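Local coordinates for DR2417 (PDB 4XWW), which degrades RNA as a dimeric metallo-beta-lactamase-family nuclease, probably a 5'-3' exonuclease with possible endonuclease activity, in rRNA maturation and possibly mRNA decay, at residues Gln409-His412 against Ala413-Ala416; Arg130-Thr133 against Tyr134-Val138; Asp367-Pro371 against Pro372-Val376; Asp466-Leu469 against Asp470-Asn473. One frame throughout, in Å; residues are numbered along the deposited sequence.

Contact 1: residues Gln409-His412 against Ala413-Ala416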
loop_
_atom_site.group_PDB
_atom_site.type_symbol
_atom_site.label_atom_id
_atom_site.label_comp_id
_atom_site.label_asym_id
_atom_site.label_seq_id
_atom_site.Cartn_x
_atom_site.Cartn_y
_atom_site.Cartn_z
ATOM N N GLN A 409 -4.104 -17.972 -8.685
ATOM C CA GLN A 409 -4.108 -19.142 -9.567
ATOM C C GLN A 409 -4.122 -20.451 -8.798
ATOM O O GLN A 409 -4.850 -21.386 -9.144
ATOM C CB GLN A 409 -2.884 -19.130 -10.459
ATOM C CG GLN A 409 -2.855 -18.070 -11.547
ATOM C CD GLN A 409 -1.493 -18.059 -12.218
ATOM O OE1 GLN A 409 -0.484 -17.695 -11.600
ATOM N NE2 GLN A 409 -1.448 -18.497 -13.459
ATOM N N ILE A 410 -3.296 -20.517 -7.752
ATOM C CA ILE A 410 -3.132 -21.765 -7.011
ATOM C C ILE A 410 -4.396 -22.046 -6.203
ATOM O O ILE A 410 -4.855 -23.190 -6.107
ATOM C CB ILE A 410 -1.872 -21.706 -6.124
ATOM C CG1 ILE A 410 -0.633 -21.753 -7.023
ATOM C CG2 ILE A 410 -1.862 -22.847 -5.122
ATOM C CD1 ILE A 410 0.679 -21.521 -6.296
ATOM N N ASN A 411 -5.004 -20.993 -5.673
ATOM C CA ASN A 411 -6.265 -21.176 -4.973
ATOM C C ASN A 411 -7.414 -21.562 -5.895
ATOM O O ASN A 411 -8.305 -22.291 -5.487
ATOM C CB ASN A 411 -6.606 -19.932 -4.165
ATOM C CG ASN A 411 -5.944 -19.962 -2.828
ATOM O OD1 ASN A 411 -6.345 -20.735 -1.960
ATOM N ND2 ASN A 411 -4.880 -19.185 -2.666
ATOM N N HIS A 412 -7.375 -21.107 -7.147
ATOM C CA HIS A 412 -8.373 -21.506 -8.139
ATOM C C HIS A 412 -8.204 -23.004 -8.438
ATOM O O HIS A 412 -9.176 -23.752 -8.563
ATOM C CB HIS A 412 -8.204 -20.662 -9.408
ATOM C CG HIS A 412 -9.420 -20.597 -10.287
ATOM N ND1 HIS A 412 -9.487 -19.754 -11.379
ATOM C CD2 HIS A 412 -10.593 -21.277 -10.263
ATOM C CE1 HIS A 412 -10.653 -19.910 -11.985
ATOM N NE2 HIS A 412 -11.343 -20.829 -11.334
ATOM N N ALA A 413 -6.947 -23.437 -8.533
ATOM C CA ALA A 413 -6.638 -24.841 -8.784
ATOM C C ALA A 413 -7.151 -25.712 -7.635
ATOM O O ALA A 413 -7.718 -26.780 -7.852
ATOM C CB ALA A 413 -5.125 -25.023 -8.981
ATOM N N LYS A 414 -6.946 -25.249 -6.406
ATOM C CA LYS A 414 -7.401 -25.991 -5.229
ATOM C C LYS A 414 -8.920 -26.089 -5.163
ATOM O O LYS A 414 -9.463 -27.140 -4.807
ATOM C CB LYS A 414 -6.882 -25.328 -3.951
ATOM C CG LYS A 414 -5.375 -25.488 -3.737
ATOM C CD LYS A 414 -4.951 -24.890 -2.396
ATOM C CE LYS A 414 -3.435 -24.806 -2.275
ATOM N NZ LYS A 414 -2.790 -26.139 -2.393
ATOM N N LEU A 415 -9.596 -24.999 -5.516
ATOM C CA LEU A 415 -11.056 -25.006 -5.604
ATOM C C LEU A 415 -11.529 -26.106 -6.571
ATOM O O LEU A 415 -12.467 -26.851 -6.290
ATOM C CB LEU A 415 -11.575 -23.644 -6.069
ATOM C CG LEU A 415 -13.088 -23.537 -6.246
ATOM C CD1 LEU A 415 -13.807 -23.742 -4.921
ATOM C CD2 LEU A 415 -13.451 -22.174 -6.842
ATOM N N ALA A 416 -10.854 -26.217 -7.706
ATOM C CA ALA A 416 -11.234 -27.200 -8.708
ATOM C C ALA A 416 -11.144 -28.622 -8.142
ATOM O O ALA A 416 -11.971 -29.473 -8.447
ATOM C CB ALA A 416 -10.359 -27.053 -9.955
#
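Ile-410 and Lys-414 run side by side, one turn apart, on helix 406-417, the helix of the beta-alpha-beta unit that links strands 398-402 and 425-426. The methyl branch CG2 of Ile-410 lies 3.8 Å from CE of Lys-414, and both side chains point the same way. The lysine gets there because its CG stands beside its own backbone N (chi1 -71°), which lays the chain back along the preceding turn; CG of Lys-414 passes 3.3 Å from the carbonyl O of Ile-410. That oxygen also accepts the N-H of Lys-414 at 2.9 Å (N to O). Three more i to i+4 bonds, Ala-413 N to Gln-409 O, Leu-415 N to Asn-411 O and Ala-416 N to His-412 O, complete a regular alpha-helical ladder.

Other polar ends are held from outside. NE2 of Gln-409 is bonded to the carbonyls of Pro-401 and Ala-429, while ND2 of Asn-411 meets the carbonyl of Arg-407 and the hydroxyl of Tyr-362 of the second subunit. Ile-410 packs on that same tyrosine, which places both residues at the dimer interface. In His-412, CG is roughly opposite the backbone N (chi1 -159°), directing the ring to Phe-399, which it meets edge-to-face, and to Leu-387 and Leu-391 of helix 384-394. Its side chain lies about 6 Å from that of Asp-209, the predicted proton donor. The rotation of the imidazole is fixed by a hydrogen bond between its ND1 and OG of Ser-210, the residue that follows Asp-209.

Contact 2: residues Arg130-Thr133 against Tyr134-Val138; sequences REVT and YGDEV
The carboxylate oxygen OD2 of Asp-136 accepts the backbone N-H of Thr-133 at 2.8 Å (N to OD2), with an N-H...O angle of 157°. The donor comes from above the carboxylate plane, 52° out of it, rather than within it. A second bond runs the opposite way: N of Asp-136 gives its hydrogen to the carbonyl O of Thr-133 at 3.1 Å. This backbone bond closes a type II beta turn from Thr-133 to Asp-136, and the bond to OD2 is an added side-chain brace, so that one aspartate holds both polar backbone atoms of Thr-133. Gly-135 occupies the third position of the turn with a positive phi, where a CB would jam against the preceding carbonyl oxygen.

Asp-136 reaches back because its CG stands beside its own N (chi1 -80°), which folds the carboxylate over the mouth of the turn. There OD2 also lies against the valine before the turn, 3.6 Å from CB of Val-132. The CG1 branch of Val-132 touches CG2 of Val-138 at 3.9 Å, the two side chains crossing at about a right angle, and an apolar contact thus adjoins the polar one. The ring of Tyr-134 leaves the turn toward Cys-150 and Leu-108.

In the metallo-beta-lactamase domain the turn carries the chain from strand 128-131, an outermost strand of one mixed sheet, to strand 137-140, an outermost strand of another. Val-132 touches both Tyr-106 of strand 104-107 and Phe-148 of strand 144-150, and Gly-135 and Asp-136 are backbone-bonded to Phe-148.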
loop_
_atom_site.group_PDB
_atom_site.type_symbol
_atom_site.label_atom_id
_atom_site.label_comp_id
_atom_site.label_asym_id
_atom_site.label_seq_id
_atom_site.Cartn_x
_atom_site.Cartn_y
_atom_site.Cartn_z
ATOM N N ARG A 130 -13.085 -5.278 -36.725
ATOM C CA ARG A 130 -14.271 -5.985 -37.187
ATOM C C ARG A 130 -15.226 -6.311 -36.049
ATOM O O ARG A 130 -14.900 -7.061 -35.130
ATOM C CB ARG A 130 -13.873 -7.268 -37.908
ATOM C CG ARG A 130 -13.029 -7.016 -39.122
ATOM C CD ARG A 130 -12.571 -8.316 -39.733
ATOM N NE ARG A 130 -11.713 -8.086 -40.886
ATOM C CZ ARG A 130 -11.392 -9.015 -41.774
ATOM N NH1 ARG A 130 -11.870 -10.249 -41.651
ATOM N NH2 ARG A 130 -10.596 -8.712 -42.782
ATOM N N GLU A 131 -16.424 -5.756 -36.132
ATOM C CA GLU A 131 -17.416 -5.924 -35.083
ATOM C C GLU A 131 -18.036 -7.318 -35.076
ATOM O O GLU A 131 -18.405 -7.860 -36.129
ATOM C CB GLU A 131 -18.506 -4.867 -35.239
ATOM C CG GLU A 131 -19.522 -4.869 -34.122
ATOM C CD GLU A 131 -20.573 -3.794 -34.301
ATOM O OE1 GLU A 131 -20.198 -2.603 -34.363
ATOM O OE2 GLU A 131 -21.767 -4.145 -34.388
ATOM N N VAL A 132 -18.163 -7.886 -33.879
ATOM C CA VAL A 132 -18.933 -9.102 -33.693
ATOM C C VAL A 132 -20.018 -8.872 -32.656
ATOM O O VAL A 132 -20.078 -7.825 -32.013
ATOM C CB VAL A 132 -18.055 -10.295 -33.255
ATOM C CG1 VAL A 132 -17.081 -10.693 -34.360
ATOM C CG2 VAL A 132 -17.317 -10.000 -31.936
ATOM N N THR A 133 -20.877 -9.858 -32.479
ATOM C CA THR A 133 -21.750 -9.848 -31.316
ATOM C C THR A 133 -21.855 -11.264 -30.777
ATOM O O THR A 133 -21.298 -12.183 -31.358
ATOM C CB THR A 133 -23.134 -9.293 -31.632
ATOM O OG1 THR A 133 -23.852 -9.089 -30.405
ATOM C CG2 THR A 133 -23.893 -10.261 -32.522
ATOM N N TYR A 134 -22.526 -11.430 -29.642
ATOM C CA TYR A 134 -22.610 -12.742 -29.018
ATOM C C TYR A 134 -23.197 -13.755 -29.990
ATOM O O TYR A 134 -24.205 -13.484 -30.652
ATOM C CB TYR A 134 -23.446 -12.680 -27.751
ATOM C CG TYR A 134 -22.953 -11.638 -26.790
ATOM C CD1 TYR A 134 -21.656 -11.692 -26.282
ATOM C CD2 TYR A 134 -23.765 -10.594 -26.402
ATOM C CE1 TYR A 134 -21.194 -10.733 -25.402
ATOM C CE2 TYR A 134 -23.311 -9.631 -25.529
ATOM C CZ TYR A 134 -22.027 -9.712 -25.030
ATOM O OH TYR A 134 -21.575 -8.755 -24.173
ATOM N N GLY A 135 -22.541 -14.904 -30.076
ATOM C CA GLY A 135 -22.986 -15.993 -30.924
ATOM C C GLY A 135 -22.273 -16.068 -32.257
ATOM O O GLY A 135 -22.321 -17.095 -32.941
ATOM N N ASP A 136 -21.622 -14.975 -32.638
ATOM C CA ASP A 136 -20.858 -14.953 -33.873
ATOM C C ASP A 136 -19.717 -15.947 -33.795
ATOM O O ASP A 136 -19.102 -16.120 -32.751
ATOM C CB ASP A 136 -20.309 -13.558 -34.164
ATOM C CG ASP A 136 -21.351 -12.636 -34.773
ATOM O OD1 ASP A 136 -22.411 -13.137 -35.197
ATOM O OD2 ASP A 136 -21.103 -11.418 -34.841
ATOM N N GLU A 137 -19.455 -16.594 -34.923
ATOM C CA GLU A 137 -18.338 -17.514 -35.059
ATOM C C GLU A 137 -17.425 -16.993 -36.145
ATOM O O GLU A 137 -17.853 -16.812 -37.292
ATOM C CB GLU A 137 -18.808 -18.925 -35.413
ATOM C CG GLU A 137 -19.404 -19.711 -34.261
ATOM C CD GLU A 137 -19.708 -21.157 -34.636
ATOM O OE1 GLU A 137 -20.891 -21.554 -34.569
ATOM O OE2 GLU A 137 -18.765 -21.897 -34.992
ATOM N N VAL A 138 -16.159 -16.785 -35.814
ATOM C CA VAL A 138 -15.245 -16.170 -36.760
ATOM C C VAL A 138 -14.087 -17.113 -37.076
ATOM O O VAL A 138 -13.665 -17.858 -36.211
ATOM C CB VAL A 138 -14.751 -14.827 -36.199
ATOM C CG1 VAL A 138 -13.500 -14.372 -36.895
ATOM C CG2 VAL A 138 -15.855 -13.795 -36.331
#

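Contact 3: residues Asp367-Pro371 against Pro372-Val376; sequences DVVYP and PTYRV
Val-369 sets its CG1 methyl over one face of the Tyr-374 ring, the two side chains crossing at about a right angle. CG1 stands 3.9 Å from the ring centroid and 29° off the ring normal, which makes this a CH-pi contact; it is displaced toward the CB end, 3.6 Å from CG of Tyr-374. The methyl is delivered there by a chi1 of 174°, which carries CG1 to the side opposite the valine's own N.

The same ring has the carbonyl O of Tyr-370 near its plane, at the edge. That oxygen accepts the N-H of Tyr-374 at 3.0 Å (N to O), nearly straight, although the donor sits above the carbonyl plane, 39° out of it. Farther round, CD of Pro-371 meets CG2 of Val-376 at 3.7 Å, again with side chains roughly perpendicular, and CA of Pro-371 makes a C-H...O contact of 3.2 Å with O of Tyr-374.

The Tyr-370 side chain starts away from 372-376, its hydroxyl bonded to Tyr-362 of its own chain and to Glu-214 of the second subunit. Val-376 and Tyr-374 pack on helix 222-234. Residues 370-373 form a type VI (VIa-like) turn with cis Pro-372 at its third position, closed by a bond from the next residue, Tyr-374. It follows strand 367-369, an outermost strand of the parallel sheet, and leads into the predicted substrate-binding residues His-377 to His-381.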
loop_
_atom_site.group_PDB
_atom_site.type_symbol
_atom_site.label_atom_id
_atom_site.label_comp_id
_atom_site.label_asym_id
_atom_site.label_seq_id
_atom_site.Cartn_x
_atom_site.Cartn_y
_atom_site.Cartn_z
ATOM N N ASP A 367 -20.186 13.964 4.904
ATOM C CA ASP A 367 -20.523 12.595 5.244
ATOM C C ASP A 367 -19.834 11.685 4.235
ATOM O O ASP A 367 -19.982 11.881 3.036
ATOM C CB ASP A 367 -22.040 12.384 5.235
ATOM C CG ASP A 367 -22.757 13.251 6.260
ATOM O OD1 ASP A 367 -22.076 13.980 7.008
ATOM O OD2 ASP A 367 -24.004 13.199 6.320
ATOM N N VAL A 368 -19.064 10.702 4.713
ATOM C CA VAL A 368 -18.259 9.870 3.829
ATOM C C VAL A 368 -18.782 8.450 3.881
ATOM O O VAL A 368 -18.903 7.858 4.959
ATOM C CB VAL A 368 -16.760 9.869 4.212
ATOM C CG1 VAL A 368 -15.916 9.380 3.032
ATOM C CG2 VAL A 368 -16.317 11.253 4.682
ATOM N N VAL A 369 -19.075 7.908 2.704
ATOM C CA VAL A 369 -19.767 6.636 2.563
ATOM C C VAL A 369 -18.937 5.693 1.699
ATOM O O VAL A 369 -18.651 6.002 0.537
ATOM C CB VAL A 369 -21.168 6.853 1.929
ATOM C CG1 VAL A 369 -21.845 5.532 1.634
ATOM C CG2 VAL A 369 -22.029 7.696 2.855
ATOM N N TYR A 370 -18.564 4.544 2.255
ATOM C CA TYR A 370 -17.722 3.570 1.521
ATOM C C TYR A 370 -17.851 2.173 2.097
ATOM O O TYR A 370 -18.380 2.001 3.209
ATOM C CB TYR A 370 -16.247 3.994 1.549
ATOM C CG TYR A 370 -15.794 4.409 2.935
ATOM C CD1 TYR A 370 -15.513 3.457 3.915
ATOM C CD2 TYR A 370 -15.683 5.745 3.268
ATOM C CE1 TYR A 370 -15.120 3.849 5.200
ATOM C CE2 TYR A 370 -15.282 6.143 4.532
ATOM C CZ TYR A 370 -15.003 5.195 5.493
ATOM O OH TYR A 370 -14.630 5.623 6.747
ATOM N N PRO A 371 -17.405 1.150 1.342
ATOM C CA PRO A 371 -17.423 -0.211 1.888
ATOM C C PRO A 371 -16.311 -0.365 2.913
ATOM O O PRO A 371 -15.309 0.312 2.785
ATOM C CB PRO A 371 -17.158 -1.096 0.663
ATOM C CG PRO A 371 -17.402 -0.205 -0.516
ATOM C CD PRO A 371 -16.997 1.150 -0.078
ATOM N N PRO A 372 -16.465 -1.299 3.852
ATOM C CA PRO A 372 -17.572 -2.242 3.981
ATOM C C PRO A 372 -18.741 -1.714 4.807
ATOM O O PRO A 372 -19.775 -2.370 4.869
ATOM C CB PRO A 372 -16.915 -3.436 4.679
ATOM C CG PRO A 372 -15.868 -2.822 5.486
ATOM C CD PRO A 372 -15.325 -1.674 4.705
ATOM N N THR A 373 -18.584 -0.538 5.411
ATOM C CA THR A 373 -19.637 0.062 6.216
ATOM C C THR A 373 -20.952 0.122 5.447
ATOM O O THR A 373 -22.018 -0.204 5.959
ATOM C CB THR A 373 -19.236 1.482 6.645
ATOM O OG1 THR A 373 -17.900 1.462 7.168
ATOM C CG2 THR A 373 -20.195 2.011 7.693
ATOM N N TYR A 374 -20.846 0.568 4.204
ATOM C CA TYR A 374 -21.978 0.604 3.291
ATOM C C TYR A 374 -21.667 -0.272 2.079
ATOM O O TYR A 374 -20.576 -0.181 1.510
ATOM C CB TYR A 374 -22.261 2.029 2.847
ATOM C CG TYR A 374 -22.608 2.972 3.974
ATOM C CD1 TYR A 374 -21.607 3.637 4.678
ATOM C CD2 TYR A 374 -23.927 3.202 4.325
ATOM C CE1 TYR A 374 -21.912 4.522 5.693
ATOM C CE2 TYR A 374 -24.244 4.081 5.356
ATOM C CZ TYR A 374 -23.226 4.728 6.035
ATOM O OH TYR A 374 -23.532 5.599 7.049
ATOM N N ARG A 375 -22.608 -1.128 1.688
ATOM C CA ARG A 375 -22.325 -2.029 0.568
ATOM C C ARG A 375 -22.639 -1.312 -0.723
ATOM O O ARG A 375 -23.729 -1.461 -1.280
ATOM C CB ARG A 375 -23.121 -3.329 0.657
ATOM C CG ARG A 375 -22.592 -4.359 -0.358
ATOM C CD ARG A 375 -23.425 -5.631 -0.463
ATOM N NE ARG A 375 -23.560 -6.314 0.819
ATOM C CZ ARG A 375 -22.680 -7.184 1.302
ATOM N NH1 ARG A 375 -22.892 -7.751 2.484
ATOM N NH2 ARG A 375 -21.589 -7.487 0.612
ATOM N N VAL A 376 -21.685 -0.511 -1.177
ATOM C CA VAL A 376 -21.906 0.347 -2.322
ATOM C C VAL A 376 -20.967 -0.010 -3.485
ATOM O O VAL A 376 -20.793 0.765 -4.415
ATOM C CB VAL A 376 -21.755 1.836 -1.952
ATOM C CG1 VAL A 376 -22.895 2.252 -1.026
ATOM C CG2 VAL A 376 -20.407 2.113 -1.290
#

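Contact 4: residues Asp466-Leu469 against Asp470-Asn473; sequences DVLL and DRVN
Arg-471 lies along Val-467 and crosses Leu-468 obliquely. Both methyls approach its guanidinium from the same side, CG1 of Val-467 4.1 Å from NE and CD2 of Leu-468 3.9 Å from NH1 of Arg-471. The extended chain, from CG to NE, carries the guanidinium past these two residues to partners beyond the helix. NH1 is bonded to the carbonyl of Met-58, NH2 forms a salt bridge with OD2 of Asp-456, and NE gives a hydrogen bond to the carbonyl of Gly-498 of the second subunit. Since Asp-456 is also a manganese ligand in this crystal, Arg-471 is a second-shell residue of that metal site and may temper the charge of the carboxylate.

Along the backbone, i to i+4 bonds occupy four carbonyls in succession. N of Asp-470 meets O of Asp-466 only weakly, at 3.3 Å, whereas N of Val-472 reaches O of Leu-468 at 2.9 Å in the carbonyl plane. The straightest is Asn-473 N to Leu-469 O, at 174° and 3.1 Å. Those two side chains lie side by side, pointing the same way, with CD2 of Leu-469 3.3 Å from ND2 of Asn-473. N of Val-467 is bonded to OD1 of Asn-464.

The segments take up the first two turns of helix 465-477, between strands 459-460 and 479-485; loop residues Gln-57 and Val-463 pack on Leu-468, and Gly-498 of the second subunit on Val-467 and Asp-470.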
loop_
_atom_site.group_PDB
_atom_site.type_symbol
_atom_site.label_atom_id
_atom_site.label_comp_id
_atom_site.label_asym_id
_atom_site.label_seq_id
_atom_site.Cartn_x
_atom_site.Cartn_y
_atom_site.Cartn_z
ATOM N N ASP A 466 17.475 -1.315 -14.479
ATOM C CA ASP A 466 18.706 -0.683 -14.013
ATOM C C ASP A 466 18.459 0.785 -13.685
ATOM O O ASP A 466 18.933 1.292 -12.668
ATOM C CB ASP A 466 19.817 -0.816 -15.059
ATOM C CG ASP A 466 20.394 -2.222 -15.125
ATOM O OD1 ASP A 466 20.149 -3.016 -14.194
ATOM O OD2 ASP A 466 21.105 -2.528 -16.102
ATOM N N VAL A 467 17.709 1.460 -14.549
ATOM C CA VAL A 467 17.330 2.851 -14.326
ATOM C C VAL A 467 16.474 2.991 -13.061
ATOM O O VAL A 467 16.670 3.913 -12.260
ATOM C CB VAL A 467 16.554 3.421 -15.533
ATOM C CG1 VAL A 467 16.065 4.830 -15.243
ATOM C CG2 VAL A 467 17.402 3.382 -16.801
ATOM N N LEU A 468 15.526 2.073 -12.885
ATOM C CA LEU A 468 14.641 2.103 -11.722
ATOM C C LEU A 468 15.401 1.929 -10.411
ATOM O O LEU A 468 15.101 2.590 -9.417
ATOM C CB LEU A 468 13.571 1.019 -11.826
ATOM C CG LEU A 468 12.546 1.169 -12.942
ATOM C CD1 LEU A 468 11.475 0.104 -12.780
ATOM C CD2 LEU A 468 11.933 2.558 -12.918
ATOM N N LEU A 469 16.364 1.012 -10.414
ATOM C CA LEU A 469 17.160 0.715 -9.231
ATOM C C LEU A 469 17.894 1.963 -8.768
ATOM O O LEU A 469 17.996 2.233 -7.569
ATOM C CB LEU A 469 18.145 -0.419 -9.525
ATOM C CG LEU A 469 19.114 -0.874 -8.431
ATOM C CD1 LEU A 469 19.479 -2.330 -8.653
ATOM C CD2 LEU A 469 20.379 -0.021 -8.406
ATOM N N ASP A 470 18.410 2.714 -9.730
ATOM C CA ASP A 470 19.035 3.992 -9.447
ATOM C C ASP A 470 18.013 4.934 -8.815
ATOM O O ASP A 470 18.314 5.602 -7.828
ATOM C CB ASP A 470 19.629 4.605 -10.721
ATOM C CG ASP A 470 20.836 3.827 -11.242
ATOM O OD1 ASP A 470 21.339 2.938 -10.521
ATOM O OD2 ASP A 470 21.289 4.112 -12.369
ATOM N N ARG A 471 16.801 4.972 -9.369
ATOM C CA ARG A 471 15.724 5.789 -8.798
ATOM C C ARG A 471 15.437 5.425 -7.337
ATOM O O ARG A 471 15.246 6.319 -6.499
ATOM C CB ARG A 471 14.440 5.665 -9.637
ATOM C CG ARG A 471 14.487 6.458 -10.947
ATOM C CD ARG A 471 13.204 6.325 -11.767
ATOM N NE ARG A 471 13.358 6.956 -13.078
ATOM C CZ ARG A 471 12.440 6.939 -14.039
ATOM N NH1 ARG A 471 11.283 6.321 -13.847
ATOM N NH2 ARG A 471 12.686 7.546 -15.195
ATOM N N VAL A 472 15.433 4.130 -7.021
ATOM C CA VAL A 472 15.168 3.695 -5.651
ATOM C C VAL A 472 16.236 4.236 -4.721
ATOM O O VAL A 472 15.939 4.873 -3.707
ATOM C CB VAL A 472 15.123 2.161 -5.509
ATOM C CG1 VAL A 472 14.819 1.781 -4.059
ATOM C CG2 VAL A 472 14.084 1.556 -6.446
ATOM N N ASN A 473 17.486 3.985 -5.085
ATOM C CA ASN A 473 18.616 4.428 -4.285
ATOM C C ASN A 473 18.571 5.928 -4.048
ATOM O O ASN A 473 18.764 6.386 -2.925
ATOM C CB ASN A 473 19.925 4.022 -4.953
ATOM C CG ASN A 473 20.212 2.548 -4.798
ATOM O OD1 ASN A 473 19.862 1.946 -3.783
ATOM N ND2 ASN A 473 20.843 1.952 -5.804
#

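Along the chain the order is contact 2, contact 3, contact 1, contact 4, strictly in series, and none touches another within the chain. Contact 2 joins the edges of the two large mixed sheets of the metallo-beta-lactamase fold. Contact 1 lies on helix 406-417 beside one of those sheets, its centre 31 Å from that of contact 2. Contact 3 ends the five-stranded parallel sheet, about 18 Å from contact 1 at their nearest atoms. Contact 4 is on helix 465-477, across the chain's centre from contact 2. Contacts 1, 3 and 4 each reach the second subunit: across the dimer, Asn-411 of contact 1 packs on Tyr-370 of contact 3 of the second subunit.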